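Local coordinates for DNA-(apurinic or apyrimidinic site) lyase (Xenopus laevis, PDB 6WCD), which cleaves DNA at abasic sites as a weak endonuclease and degrades DNA ends as a 3'-5' exonuclease in base excision repair and the response to oxidative damage, at residues N53-F58 and Q79-G84; R244-T249 and F286-I291. All blocks are in the same frame, centred on the assembly; numbering follows the deposited sequence. Where two conformers were deposited one is given.

Contact 1 (N53-F58 and Q79-G84); sequences NSYFSF and QAAEEG
Tyr55 CD1 touches Ala81 CB at 3.7 Å, while at the edge of the tyrosine ring and in its plane sits the amide oxygen of Asn53. The Phe58 ring carries Phe56 CB on one face, 3.5 Å above the plane and offset toward the rim; Phe56 itself packs on Ala69 of its own sheet. Tyr55 and Ala81, with Ser57 and Glu83, lie where the two β-sheets of the DNase I-like sandwich of the APE2 catalytic domain pack on each other. Strand 53-57 is an outermost strand of the six-stranded sheet, and strand 80-83, paired with strand 119-127, belongs to the other; they run at 21° with axes 7.3 Å apart, so the contact is made mainly by side chains. The tyrosine ring touches Val120 and Thr122 as well as Ala81, so a methyl is enough to meet it. The buried phenol is satisfied within its own strand: Tyr55 OH donates to Asn53 OD1 at 2.7 Å. Further along, Ser57 has OG anti to its backbone N (chi1 -177°), which turns the hydroxyl toward Glu83. The glutamate chain runs extended beyond CG, which itself lies 3.6 Å from Phe56 O, and OE1 also forms a salt bridge with Arg60. One oxygen thus serves a hydroxyl and a guanidinium, a task for a carboxylate in a buried place. An alanine at Glu83 would probably leave Ser57 OG without this acceptor and Arg60 without its mate in charge, opening a gap beside Phe56 O. Glu82, Glu83 and Gly84 fall within a proposed Claspin-like CKB motif, and the Ser57 side chain is about 9 Å from that of Tyr142, a probable active-site residue. Ser57 OG donates to Glu83 OE1 at 2.7 Å, through the lone pair anti to OE2.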
ATOM      1  N   ASN A  53      12.691  -2.721 -10.362  1.00 13.51           N
ATOM      2  CA  ASN A  53      12.402  -1.365 -10.798  1.00 12.76           C
ATOM      3  C   ASN A  53      11.395  -0.805  -9.816  1.00 14.09           C
ATOM      4  O   ASN A  53      10.423  -1.489  -9.454  1.00 13.93           O
ATOM      5  CB  ASN A  53      11.924  -1.273 -12.254  1.00 13.41           C
ATOM      6  CG  ASN A  53      10.779  -2.193 -12.637  1.00 14.43           C
ATOM      7  OD1 ASN A  53       9.617  -1.746 -12.774  1.00 16.26           O
ATOM      8  ND2 ASN A  53      11.072  -3.460 -12.843  1.00 18.58           N
ATOM      9  N   SER A  54      11.643   0.405  -9.323  1.00 12.49           N
ATOM     10  CA  SER A  54      10.861   0.910  -8.204  1.00 11.54           C
ATOM     11  C   SER A  54      10.248   2.264  -8.469  1.00 11.57           C
ATOM     12  O   SER A  54      10.729   3.042  -9.280  1.00 13.27           O
ATOM     13  CB  SER A  54      11.702   0.982  -6.941  1.00 14.00           C
ATOM     14  OG  SER A  54      12.741   1.986  -7.057  1.00 15.50           O
ATOM     15  N   TYR A  55       9.192   2.527  -7.700  1.00 11.32           N
ATOM     16  CA  TYR A  55       8.280   3.671  -7.852  1.00 10.05           C
ATOM     17  C   TYR A  55       7.980   4.204  -6.468  1.00 10.83           C
ATOM     18  O   TYR A  55       7.342   3.532  -5.669  1.00 11.60           O
ATOM     19  CB  TYR A  55       6.995   3.249  -8.594  1.00 12.95           C
ATOM     20  CG  TYR A  55       7.354   2.535  -9.881  1.00 11.87           C
ATOM     21  CD1 TYR A  55       7.555   3.258 -11.063  1.00 12.65           C
ATOM     22  CD2 TYR A  55       7.656   1.163  -9.880  1.00 12.84           C
ATOM     23  CE1 TYR A  55       8.033   2.654 -12.219  1.00 13.92           C
ATOM     24  CE2 TYR A  55       8.142   0.552 -11.013  1.00 11.60           C
ATOM     25  CZ  TYR A  55       8.324   1.305 -12.183  1.00 12.55           C
ATOM     26  OH  TYR A  55       8.831   0.744 -13.328  1.00 15.26           O
ATOM     27  N   PHE A  56       8.433   5.413  -6.201  1.00 12.72           N
ATOM     28  CA  PHE A  56       8.323   6.032  -4.875  1.00 11.92           C
ATOM     29  C   PHE A  56       7.362   7.197  -4.942  1.00 12.45           C
ATOM     30  O   PHE A  56       7.318   7.929  -5.951  1.00 15.67           O
ATOM     31  CB  PHE A  56       9.670   6.573  -4.370  1.00 11.40           C
ATOM     32  CG  PHE A  56      10.558   5.556  -3.722  1.00 12.99           C
ATOM     33  CD1 PHE A  56      11.049   4.486  -4.384  1.00 13.49           C
ATOM     34  CD2 PHE A  56      10.924   5.737  -2.406  1.00 13.04           C
ATOM     35  CE1 PHE A  56      11.877   3.546  -3.752  1.00 13.33           C
ATOM     36  CE2 PHE A  56      11.732   4.840  -1.772  1.00 13.53           C
ATOM     37  CZ  PHE A  56      12.257   3.749  -2.460  1.00 12.96           C
ATOM     38  N   SER A  57       6.695   7.447  -3.841  1.00 11.06           N
ATOM     39  CA  SER A  57       6.111   8.753  -3.576  1.00 11.67           C
ATOM     40  C   SER A  57       6.843   9.319  -2.384  1.00 12.86           C
ATOM     41  O   SER A  57       6.913   8.698  -1.337  1.00 13.78           O
ATOM     42  CB  SER A  57       4.615   8.653  -3.309  1.00 16.11           C
ATOM     43  OG  SER A  57       4.077   9.993  -3.123  1.00 19.15           O
ATOM     44  N   PHE A  58       7.435  10.476  -2.583  1.00 17.10           N
ATOM     45  CA  PHE A  58       8.205  11.172  -1.568  1.00 15.86           C
ATOM     46  C   PHE A  58       7.391  12.279  -0.919  1.00 17.62           C
ATOM     47  O   PHE A  58       6.761  13.082  -1.620  1.00 17.56           O
ATOM     48  CB  PHE A  58       9.419  11.809  -2.221  1.00 17.49           C
ATOM     49  CG  PHE A  58      10.294  10.877  -2.963  1.00 17.62           C
ATOM     50  CD1 PHE A  58      11.160  10.040  -2.315  1.00 15.13           C
ATOM     51  CD2 PHE A  58      10.324  10.900  -4.354  1.00 25.96           C
ATOM     52  CE1 PHE A  58      12.022   9.209  -2.980  1.00 17.80           C
ATOM     53  CE2 PHE A  58      11.157  10.047  -5.076  1.00 27.30           C
ATOM     54  CZ  PHE A  58      12.044   9.223  -4.391  1.00 26.11           C
ATOM     55  N   GLN A  79       2.974  -1.088 -16.757  1.00 16.94           N
ATOM     56  CA  GLN A  79       2.700  -0.296 -17.942  1.00 17.84           C
ATOM     57  C   GLN A  79       2.499   1.166 -17.611  1.00 18.47           C
ATOM     58  O   GLN A  79       2.708   2.028 -18.480  1.00 20.87           O
ATOM     59  CB  GLN A  79       1.468  -0.859 -18.673  1.00 21.44           C
ATOM     60  CG  GLN A  79       1.723  -2.144 -19.499  1.00 28.93           C
ATOM     61  CD  GLN A  79       1.957  -3.423 -18.704  1.00 37.57           C
ATOM     62  OE1 GLN A  79       1.615  -3.526 -17.530  1.00 32.56           O
ATOM     63  NE2 GLN A  79       2.521  -4.433 -19.374  1.00 31.00           N
ATOM     64  N   ALA A  80       2.115   1.480 -16.380  1.00 15.08           N
ATOM     65  CA  ALA A  80       1.855   2.835 -15.966  1.00 17.13           C
ATOM     66  C   ALA A  80       2.110   2.934 -14.471  1.00 14.37           C
ATOM     67  O   ALA A  80       2.023   1.957 -13.737  1.00 14.26           O
ATOM     68  CB  ALA A  80       0.423   3.262 -16.280  1.00 17.77           C
ATOM     69  N   ALA A  81       2.395   4.144 -14.012  1.00 14.55           N
ATOM     70  CA  ALA A  81       2.646   4.371 -12.595  1.00 14.05           C
ATOM     71  C   ALA A  81       2.430   5.844 -12.282  1.00 16.08           C
ATOM     72  O   ALA A  81       2.735   6.712 -13.103  1.00 19.21           O
ATOM     73  CB  ALA A  81       4.073   3.969 -12.180  1.00 17.45           C
ATOM     74  N   GLU A  82       1.900   6.118 -11.108  1.00 13.88           N
ATOM     75  CA  GLU A  82       1.531   7.475 -10.732  1.00 12.14           C
ATOM     76  C   GLU A  82       1.603   7.669  -9.240  1.00 12.63           C
ATOM     77  O   GLU A  82       1.188   6.781  -8.495  1.00 14.72           O
ATOM     78  CB  GLU A  82       0.111   7.756 -11.251  1.00 18.64           C
ATOM     79  CG  GLU A  82      -0.338   9.181 -11.142  1.00 19.29           C
ATOM     80  CD  GLU A  82      -1.728   9.446 -11.777  1.00 23.29           C
ATOM     81  OE1 GLU A  82      -2.237   8.599 -12.523  1.00 22.73           O
ATOM     82  OE2 GLU A  82      -2.283  10.524 -11.522  1.00 25.47           O
ATOM     83  N   GLU A  83       2.052   8.849  -8.780  1.00 13.88           N
ATOM     84  CA  GLU A  83       2.073   9.206  -7.381  1.00 14.17           C
ATOM     85  C   GLU A  83       0.718   9.795  -6.977  1.00 14.98           C
ATOM     86  O   GLU A  83       0.113  10.573  -7.733  1.00 18.19           O
ATOM     87  CB  GLU A  83       3.123  10.305  -7.150  1.00 20.53           C
ATOM     88  CG  GLU A  83       4.449   9.986  -6.690  1.00 46.90           C
ATOM     89  CD  GLU A  83       5.111  11.305  -6.248  1.00 44.53           C
ATOM     90  OE1 GLU A  83       5.077  11.614  -5.037  1.00 28.48           O
ATOM     91  OE2 GLU A  83       5.578  12.059  -7.132  1.00 40.38           O
ATOM     92  N   GLY A  84       0.290   9.509  -5.759  1.00 14.37           N
ATOM     93  CA  GLY A  84      -0.829  10.191  -5.176  1.00 14.81           C
ATOM     94  C   GLY A  84      -2.137   9.571  -5.609  1.00 15.89           C
ATOM     95  O   GLY A  84      -2.187   8.694  -6.459  1.00 18.32           O
TER

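Contact 2 (R244-T249 and F286-I291); sequences RYFHPT and FLDSVI
Phe246 lays one face of its ring over Asp288 CA, which stands 3.8 Å from the ring centroid and only 10° off the normal, a CH-pi contact with the backbone of strand 286-291. A flat, apolar ring suits this place: CE1 comes to 3.3 Å from Leu287 O, CZ packs 3.7 Å from Phe286 CB, and the carbonyl of Phe286 lies at the ring's edge. Next to it His247 NE2 donates to Asp288 OD1 at 2.8 Å, using the lone pair on the side of OD2, although the oxygen is tilted 23° from the imidazole plane. Asp288 CG stands anti to its backbone N (chi1 -158°), which brings the carboxylate within range of the histidine and would probably make the imidazole more basic. Asp288 OD1 also accepts a weak bond from Ser289 N, and Ser289 O sits in the imidazole plane, 3.1 Å from His247 CD2. In the second shell, Tyr245 CD1 covers the other face of Phe246, and Arg244 NH1 grips His247 O at 3.0 Å while its NH2 makes a salt bridge with Asp192. Ser289 OG bonds to Ser242 OG. The C-terminal end of helix 242-246 thus packs on the classic beta bulge formed by Leu287 and Asp288 opposite Phe306, in an edge strand of the six-stranded sheet of the DNase I-like fold.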
ATOM      1  N   ARG A 244      -9.135 -12.183   5.412  1.00 16.39           N
ATOM      2  CA  ARG A 244     -10.302 -12.786   6.032  1.00 16.27           C
ATOM      3  C   ARG A 244     -11.122 -13.624   5.072  1.00 20.26           C
ATOM      4  O   ARG A 244     -11.907 -14.470   5.508  1.00 20.88           O
ATOM      5  CB  ARG A 244     -11.176 -11.680   6.650  1.00 18.68           C
ATOM      6  CG  ARG A 244     -10.559 -11.093   7.867  1.00 17.19           C
ATOM      7  CD  ARG A 244     -10.366 -12.091   9.004  1.00 22.48           C
ATOM      8  NE  ARG A 244      -9.732 -11.428  10.146  1.00 22.24           N
ATOM      9  CZ  ARG A 244      -9.154 -12.069  11.158  1.00 19.30           C
ATOM     10  NH1 ARG A 244      -9.026 -13.380  11.157  1.00 20.32           N
ATOM     11  NH2 ARG A 244      -8.621 -11.364  12.137  1.00 20.46           N
ATOM     12  N   TYR A 245     -10.952 -13.444   3.766  1.00 19.65           N
ATOM     13  CA  TYR A 245     -11.568 -14.347   2.820  1.00 19.54           C
ATOM     14  C   TYR A 245     -11.044 -15.760   3.047  1.00 19.72           C
ATOM     15  O   TYR A 245     -11.784 -16.730   2.951  1.00 21.94           O
ATOM     16  CB  TYR A 245     -11.258 -13.861   1.396  1.00 19.75           C
ATOM     17  CG  TYR A 245     -11.958 -14.636   0.296  1.00 19.32           C
ATOM     18  CD1 TYR A 245     -11.312 -15.664  -0.373  1.00 20.87           C
ATOM     19  CD2 TYR A 245     -13.242 -14.305  -0.101  1.00 25.91           C
ATOM     20  CE1 TYR A 245     -11.940 -16.371  -1.391  1.00 22.37           C
ATOM     21  CE2 TYR A 245     -13.857 -15.000  -1.112  1.00 25.54           C
ATOM     22  CZ  TYR A 245     -13.222 -16.030  -1.737  1.00 24.78           C
ATOM     23  OH  TYR A 245     -13.853 -16.725  -2.744  1.00 30.20           O
ATOM     24  N   PHE A 246      -9.741 -15.874   3.366  1.00 18.60           N
ATOM     25  CA  PHE A 246      -9.144 -17.200   3.525  1.00 18.32           C
ATOM     26  C   PHE A 246      -9.040 -17.646   4.975  1.00 18.29           C
ATOM     27  O   PHE A 246      -8.966 -18.847   5.222  1.00 21.12           O
ATOM     28  CB  PHE A 246      -7.762 -17.203   2.853  1.00 18.18           C
ATOM     29  CG  PHE A 246      -7.822 -17.074   1.353  1.00 17.07           C
ATOM     30  CD1 PHE A 246      -8.190 -18.156   0.581  1.00 20.58           C
ATOM     31  CD2 PHE A 246      -7.556 -15.880   0.743  1.00 15.92           C
ATOM     32  CE1 PHE A 246      -8.250 -18.045  -0.794  1.00 18.37           C
ATOM     33  CE2 PHE A 246      -7.631 -15.781  -0.608  1.00 17.64           C
ATOM     34  CZ  PHE A 246      -7.978 -16.849  -1.364  1.00 16.80           C
ATOM     35  N   HIS A 247      -9.030 -16.707   5.928  1.00 18.11           N
ATOM     36  CA  HIS A 247      -8.825 -17.014   7.347  1.00 18.84           C
ATOM     37  C   HIS A 247      -9.844 -16.262   8.196  1.00 20.09           C
ATOM     38  O   HIS A 247      -9.489 -15.386   9.000  1.00 18.58           O
ATOM     39  CB  HIS A 247      -7.397 -16.645   7.731  1.00 17.62           C
ATOM     40  CG  HIS A 247      -6.412 -17.327   6.857  1.00 17.38           C
ATOM     41  ND1 HIS A 247      -6.198 -18.687   6.931  1.00 21.87           N
ATOM     42  CD2 HIS A 247      -5.675 -16.867   5.821  1.00 17.93           C
ATOM     43  CE1 HIS A 247      -5.337 -19.037   5.982  1.00 23.79           C
ATOM     44  NE2 HIS A 247      -4.998 -17.956   5.300  1.00 20.12           N
ATOM     45  N   PRO A 248     -11.116 -16.542   8.006  1.00 21.75           N
ATOM     46  CA  PRO A 248     -12.154 -15.665   8.597  1.00 23.22           C
ATOM     47  C   PRO A 248     -12.204 -15.696  10.108  1.00 23.47           C
ATOM     48  O   PRO A 248     -12.736 -14.733  10.695  1.00 29.43           O
ATOM     49  CB  PRO A 248     -13.468 -16.214   8.009  1.00 24.15           C
ATOM     50  CG  PRO A 248     -13.141 -17.577   7.538  1.00 22.86           C
ATOM     51  CD  PRO A 248     -11.702 -17.525   7.075  1.00 20.52           C
ATOM     52  N   THR A 249     -11.730 -16.757  10.757  1.00 23.31           N
ATOM     53  CA  THR A 249     -11.843 -16.885  12.213  1.00 25.44           C
ATOM     54  C   THR A 249     -10.492 -16.919  12.927  1.00 26.67           C
ATOM     55  O   THR A 249     -10.455 -17.100  14.157  1.00 30.44           O
ATOM     56  CB  THR A 249     -12.630 -18.144  12.600  1.00 29.59           C
ATOM     57  OG1 THR A 249     -11.899 -19.308  12.220  1.00 32.24           O
ATOM     58  CG2 THR A 249     -13.998 -18.170  11.951  1.00 35.05           C
ATOM     59  N   PHE A 286      -7.076 -15.199  -6.410  1.00 18.31           N
ATOM     60  CA  PHE A 286      -6.265 -15.395  -5.219  1.00 13.33           C
ATOM     61  C   PHE A 286      -6.240 -16.864  -4.806  1.00 14.86           C
ATOM     62  O   PHE A 286      -7.235 -17.583  -4.907  1.00 17.73           O
ATOM     63  CB  PHE A 286      -6.778 -14.570  -4.020  1.00 13.70           C
ATOM     64  CG  PHE A 286      -6.297 -13.147  -3.954  1.00 14.66           C
ATOM     65  CD1 PHE A 286      -6.372 -12.276  -5.007  1.00 15.80           C
ATOM     66  CD2 PHE A 286      -5.798 -12.651  -2.744  1.00 14.06           C
ATOM     67  CE1 PHE A 286      -5.947 -10.939  -4.874  1.00 16.19           C
ATOM     68  CE2 PHE A 286      -5.375 -11.327  -2.621  1.00 16.19           C
ATOM     69  CZ  PHE A 286      -5.455 -10.485  -3.681  1.00 14.30           C
ATOM     70  N   LEU A 287      -5.068 -17.295  -4.320  1.00 14.82           N
ATOM     71  CA  LEU A 287      -4.901 -18.582  -3.682  1.00 14.55           C
ATOM     72  C   LEU A 287      -4.848 -18.491  -2.153  1.00 14.63           C
ATOM     73  O   LEU A 287      -5.292 -19.448  -1.478  1.00 17.40           O
ATOM     74  CB  LEU A 287      -3.619 -19.261  -4.204  1.00 16.69           C
ATOM     75  CG  LEU A 287      -3.705 -19.691  -5.663  1.00 17.82           C
ATOM     76  CD1 LEU A 287      -2.298 -19.947  -6.177  1.00 25.33           C
ATOM     77  CD2 LEU A 287      -4.558 -20.914  -5.872  1.00 21.82           C
ATOM     78  N   ASP A 288      -4.225 -17.453  -1.625  1.00 15.06           N
ATOM     79  CA  ASP A 288      -4.113 -17.293  -0.181  1.00 15.39           C
ATOM     80  C   ASP A 288      -3.705 -15.865   0.114  1.00 15.21           C
ATOM     81  O   ASP A 288      -3.258 -15.124  -0.759  1.00 13.76           O
ATOM     82  CB  ASP A 288      -3.114 -18.286   0.393  1.00 17.10           C
ATOM     83  CG  ASP A 288      -3.304 -18.573   1.899  1.00 19.90           C
ATOM     84  OD1 ASP A 288      -4.206 -18.016   2.583  1.00 18.56           O
ATOM     85  OD2 ASP A 288      -2.526 -19.445   2.398  1.00 22.66           O
ATOM     86  N   SER A 289      -3.878 -15.469   1.374  1.00 14.24           N
ATOM     87  CA  SER A 289      -3.446 -14.182   1.895  1.00 13.45           C
ATOM     88  C   SER A 289      -3.104 -14.429   3.343  1.00 12.87           C
ATOM     89  O   SER A 289      -3.938 -14.990   4.060  1.00 15.25           O
ATOM     90  CB  SER A 289      -4.558 -13.158   1.749  1.00 15.26           C
ATOM     91  OG  SER A 289      -4.159 -11.904   2.219  1.00 15.41           O
ATOM     92  N   VAL A 290      -1.897 -14.061   3.764  1.00 13.25           N
ATOM     93  CA  VAL A 290      -1.337 -14.457   5.035  1.00 13.99           C
ATOM     94  C   VAL A 290      -0.644 -13.268   5.703  1.00 14.05           C
ATOM     95  O   VAL A 290      -0.384 -12.211   5.093  1.00 13.01           O
ATOM     96  CB  VAL A 290      -0.326 -15.616   4.897  1.00 14.79           C
ATOM     97  CG1 VAL A 290      -0.963 -16.829   4.161  1.00 18.90           C
ATOM     98  CG2 VAL A 290       0.892 -15.169   4.178  1.00 15.61           C
ATOM     99  N   ILE A 291      -0.304 -13.483   6.964  1.00 12.96           N
ATOM    100  CA  ILE A 291       0.546 -12.613   7.777  0.53 14.78           C
ATOM    101  C   ILE A 291       1.918 -13.278   7.822  1.00 15.17           C
ATOM    102  O   ILE A 291       2.027 -14.503   7.858  1.00 17.28           O
ATOM    103  CB  ILE A 291       0.002 -12.438   9.215  0.53 16.67           C
ATOM    104  CG1 ILE A 291      -1.518 -12.320   9.239  0.53 14.82           C
ATOM    105  CG2 ILE A 291       0.669 -11.239   9.899  0.53 16.83           C
ATOM    106  CD1 ILE A 291      -2.028 -11.094   8.539  0.53 15.77           C
TER

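Overall arrangement
Contacts 1 and 2 hold the two outermost strands of the same six-stranded sheet, 53-57 and 286-291, and lie on opposite sides of the chain's centre, their centres 27 Å apart. Contact 1 is a core contact between two sheets, strand against strand; contact 2 is partly buried, with a helix end and its following loop laid on an edge strand. Their chemistry follows their places. In the interior, a carboxylate gathers a hydroxyl and an arginine, and a tyrosine keeps its phenol bonded to a strand neighbour. Nearer the surface, a carboxylate takes a histidine, and an aromatic face rests on backbone, with the larger buried area, 262 against 195 Å².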